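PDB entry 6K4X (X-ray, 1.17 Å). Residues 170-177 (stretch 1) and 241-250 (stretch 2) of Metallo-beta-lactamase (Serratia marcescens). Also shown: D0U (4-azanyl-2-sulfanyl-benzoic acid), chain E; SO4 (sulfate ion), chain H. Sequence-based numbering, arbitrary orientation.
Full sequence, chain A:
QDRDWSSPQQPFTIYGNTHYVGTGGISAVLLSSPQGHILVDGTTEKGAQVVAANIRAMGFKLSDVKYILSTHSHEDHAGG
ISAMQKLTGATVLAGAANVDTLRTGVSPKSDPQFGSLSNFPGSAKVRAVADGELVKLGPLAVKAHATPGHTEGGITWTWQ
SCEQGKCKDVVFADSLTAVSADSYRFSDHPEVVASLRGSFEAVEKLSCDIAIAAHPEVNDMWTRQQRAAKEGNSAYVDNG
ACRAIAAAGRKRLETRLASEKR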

# COMPACT_ATOMS: atom_id res chain seq x y z
N VAL A 170 6.32 6.05 9.96
CA VAL A 170 6.24 4.98 8.97
C VAL A 170 5.22 5.36 7.91
O VAL A 170 4.15 5.88 8.22
CB VAL A 170 5.84 3.67 9.65
CG1 VAL A 170 5.84 2.52 8.65
CG2 VAL A 170 6.73 3.36 10.83
N VAL A 171 5.56 5.12 6.65
CA VAL A 171 4.72 5.42 5.50
C VAL A 171 4.56 4.14 4.69
O VAL A 171 5.56 3.56 4.28
CB VAL A 171 5.34 6.53 4.64
CG1 VAL A 171 4.48 6.79 3.41
CG2 VAL A 171 5.59 7.80 5.43
N PHE A 172 3.32 3.71 4.45
CA PHE A 172 3.02 2.66 3.49
C PHE A 172 2.62 3.35 2.21
O PHE A 172 1.53 3.93 2.10
CB PHE A 172 1.95 1.71 4.04
CG PHE A 172 1.84 0.40 3.30
CD1 PHE A 172 1.44 0.36 1.98
CD2 PHE A 172 2.17 -0.78 3.91
CE1 PHE A 172 1.34 -0.85 1.30
CE2 PHE A 172 2.05 -1.98 3.24
CZ PHE A 172 1.63 -2.02 1.94
N ALA A 173 3.56 3.40 1.27
CA ALA A 173 3.45 4.26 0.10
C ALA A 173 2.69 3.55 -1.02
O ALA A 173 3.11 2.50 -1.50
CB ALA A 173 4.83 4.68 -0.34
N ASP A 174 1.57 4.15 -1.42
CA ASP A 174 0.87 3.68 -2.59
C ASP A 174 1.74 3.87 -3.83
O ASP A 174 2.70 4.66 -3.85
CB ASP A 174 -0.44 4.43 -2.78
CG ASP A 174 -1.37 3.79 -3.79
OD1 ASP A 174 -1.19 2.61 -4.08
OD2 ASP A 174 -2.32 4.50 -4.21
N SER A 175 1.42 3.11 -4.88
CA SER A 175 2.03 3.26 -6.20
C SER A 175 1.70 4.62 -6.81
O SER A 175 0.56 5.05 -6.82
CB SER A 175 1.59 2.15 -7.10
OG SER A 175 1.90 0.91 -6.51
N LEU A 176 2.74 5.24 -7.39
CA LEU A 176 2.62 6.54 -8.04
C LEU A 176 2.95 6.43 -9.53
O LEU A 176 3.43 7.41 -10.14
CB LEU A 176 3.56 7.52 -7.37
CG LEU A 176 3.38 7.71 -5.87
CD1 LEU A 176 4.39 8.72 -5.34
CD2 LEU A 176 1.96 8.10 -5.51
N THR A 177 2.73 5.26 -10.12
CA THR A 177 3.25 4.93 -11.44
C THR A 177 2.23 5.22 -12.54
O THR A 177 1.09 4.75 -12.53
CB THR A 177 3.65 3.46 -11.46
OG1 THR A 177 2.52 2.70 -11.03
CG2 THR A 177 4.86 3.19 -10.60
N ALA A 241 13.33 8.53 1.73
CA ALA A 241 12.76 7.49 0.88
C ALA A 241 11.47 7.95 0.21
O ALA A 241 11.28 7.59 -0.97
CB ALA A 241 12.52 6.25 1.68
N CYS A 242 10.60 8.69 0.89
CA CYS A 242 9.40 9.14 0.24
C CYS A 242 9.73 10.17 -0.85
O CYS A 242 9.09 10.17 -1.91
CB CYS A 242 8.43 9.72 1.26
SG CYS A 242 7.71 8.50 2.38
N ARG A 243 10.72 11.04 -0.63
CA ARG A 243 11.16 11.95 -1.67
C ARG A 243 11.62 11.18 -2.89
O ARG A 243 11.33 11.57 -4.02
CB ARG A 243 12.27 12.90 -1.20
CG ARG A 243 11.82 13.88 -0.13
CD ARG A 243 12.88 14.92 0.24
NE ARG A 243 14.03 14.39 0.95
CZ ARG A 243 14.14 14.30 2.28
NH1 ARG A 243 13.15 14.66 3.07
NH2 ARG A 243 15.27 13.83 2.80
N ALA A 244 12.31 10.07 -2.67
CA ALA A 244 12.82 9.27 -3.77
C ALA A 244 11.69 8.55 -4.53
O ALA A 244 11.72 8.47 -5.76
CB ALA A 244 13.84 8.26 -3.29
N ILE A 245 10.72 7.99 -3.82
CA ILE A 245 9.57 7.35 -4.47
C ILE A 245 8.83 8.38 -5.33
O ILE A 245 8.50 8.11 -6.48
CB ILE A 245 8.63 6.73 -3.42
CG1 ILE A 245 9.35 5.59 -2.69
CG2 ILE A 245 7.33 6.27 -4.06
CD1 ILE A 245 8.58 5.05 -1.52
N ALA A 246 8.64 9.58 -4.80
CA ALA A 246 7.99 10.64 -5.54
C ALA A 246 8.79 11.01 -6.79
O ALA A 246 8.23 11.24 -7.86
CB ALA A 246 7.76 11.84 -4.65
N ALA A 247 10.11 11.15 -6.63
CA ALA A 247 10.98 11.53 -7.75
C ALA A 247 10.90 10.48 -8.85
O ALA A 247 10.91 10.81 -10.03
CB ALA A 247 12.39 11.74 -7.29
N ALA A 248 10.88 9.20 -8.47
CA ALA A 248 10.81 8.15 -9.48
C ALA A 248 9.45 8.18 -10.19
O ALA A 248 9.36 7.91 -11.39
CB ALA A 248 11.04 6.80 -8.86
N GLY A 249 8.39 8.47 -9.44
CA GLY A 249 7.07 8.64 -10.03
C GLY A 249 7.06 9.76 -11.05
O GLY A 249 6.60 9.62 -12.21
N ARG A 250 7.63 10.91 -10.68
CA ARG A 250 7.71 12.05 -11.56
C ARG A 250 8.50 11.72 -12.82
O ARG A 250 8.09 12.06 -13.92
CB ARG A 250 8.28 13.26 -10.80
CG ARG A 250 8.30 14.53 -11.63
CD ARG A 250 8.74 15.75 -10.83
NE ARG A 250 7.79 16.16 -9.81
CZ ARG A 250 7.98 16.14 -8.49
NH1 ARG A 250 9.09 15.65 -7.95
NH2 ARG A 250 7.01 16.60 -7.71
O2 D0U E . 1.48 -0.84 -8.50
C7 D0U E . 2.12 -0.48 -9.51
O1 D0U E . 2.96 0.46 -9.47
C3 D0U E . 1.90 -1.13 -10.83
C2 D0U E . 2.85 -0.82 -11.84
C4 D0U E . 0.84 -2.01 -11.11
S1 D0U E . -0.35 -2.62 -10.05
C5 D0U E . 0.75 -2.52 -12.42
C6 D0U E . 1.68 -2.20 -13.42
N1 D0U E . 1.58 -2.76 -14.69
C1 D0U E . 2.72 -1.38 -13.12
S SO4 H . 17.22 13.82 -0.97
O1 SO4 H . 17.83 14.84 -1.86
O2 SO4 H . 15.76 13.71 -1.30
O3 SO4 H . 17.87 12.51 -1.22
O4 SO4 H . 17.40 14.18 0.45
O HOH W 1 4.44 7.95 -12.65

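The contact is a small apolar seam, burying 275 Å² over both sides, between a strand with its following loop and one face of a helix. No direct hydrogen bond crosses it, so the evidence for fit lies in side-chain direction and van der Waals distance.

On the strand, alternation selects the participants: the CA-to-CB bonds of Val171 and Ala173 point toward the helix, while the side chain of Phe172 stays out of reach. The helix answers with Cys242, Ile245 and Gly249, spaced three and four residues apart and therefore on one face; its regular winding is documented by bonds such as Gly249 N to Ile245 O, 3.0 Å. Val171 CG2 lies 3.8 Å from Cys242 SG, a packing distance. Next along, the small Ala173 leaves room for a long neighbour: with chi1 m and chi2 t, Ile245 extends its CD1 to 3.9 Å from Ala173 CB.

Leu176 is the main bump, with 70 Å² covered by the helix. Its m, t rotamer places CD1 4.0 Å from Ile245 CG2 and 4.1 Å from Ala246 CA, so this methyl rests against both a side chain and the helix backbone. Ala246 points its own CB away, and the contact reaches its CA instead.

Gly249 supplies the hollow. The chains come close here, with Leu176 CA 5.3 Å from Gly249 CA, compared with 7.7 Å between Ala173 CA and Cys242 CA. Leu176 O sits 3.8 Å from Gly249 CA; an ideal CB on Gly249 would point toward the loop and lie a tight 3.2 Å from Leu176 O. The absent side chain thus leaves space for that carbonyl. One water bridges the two backbones, donating to Leu176 O and to Gly249 O, each 2.8 Å from the water O.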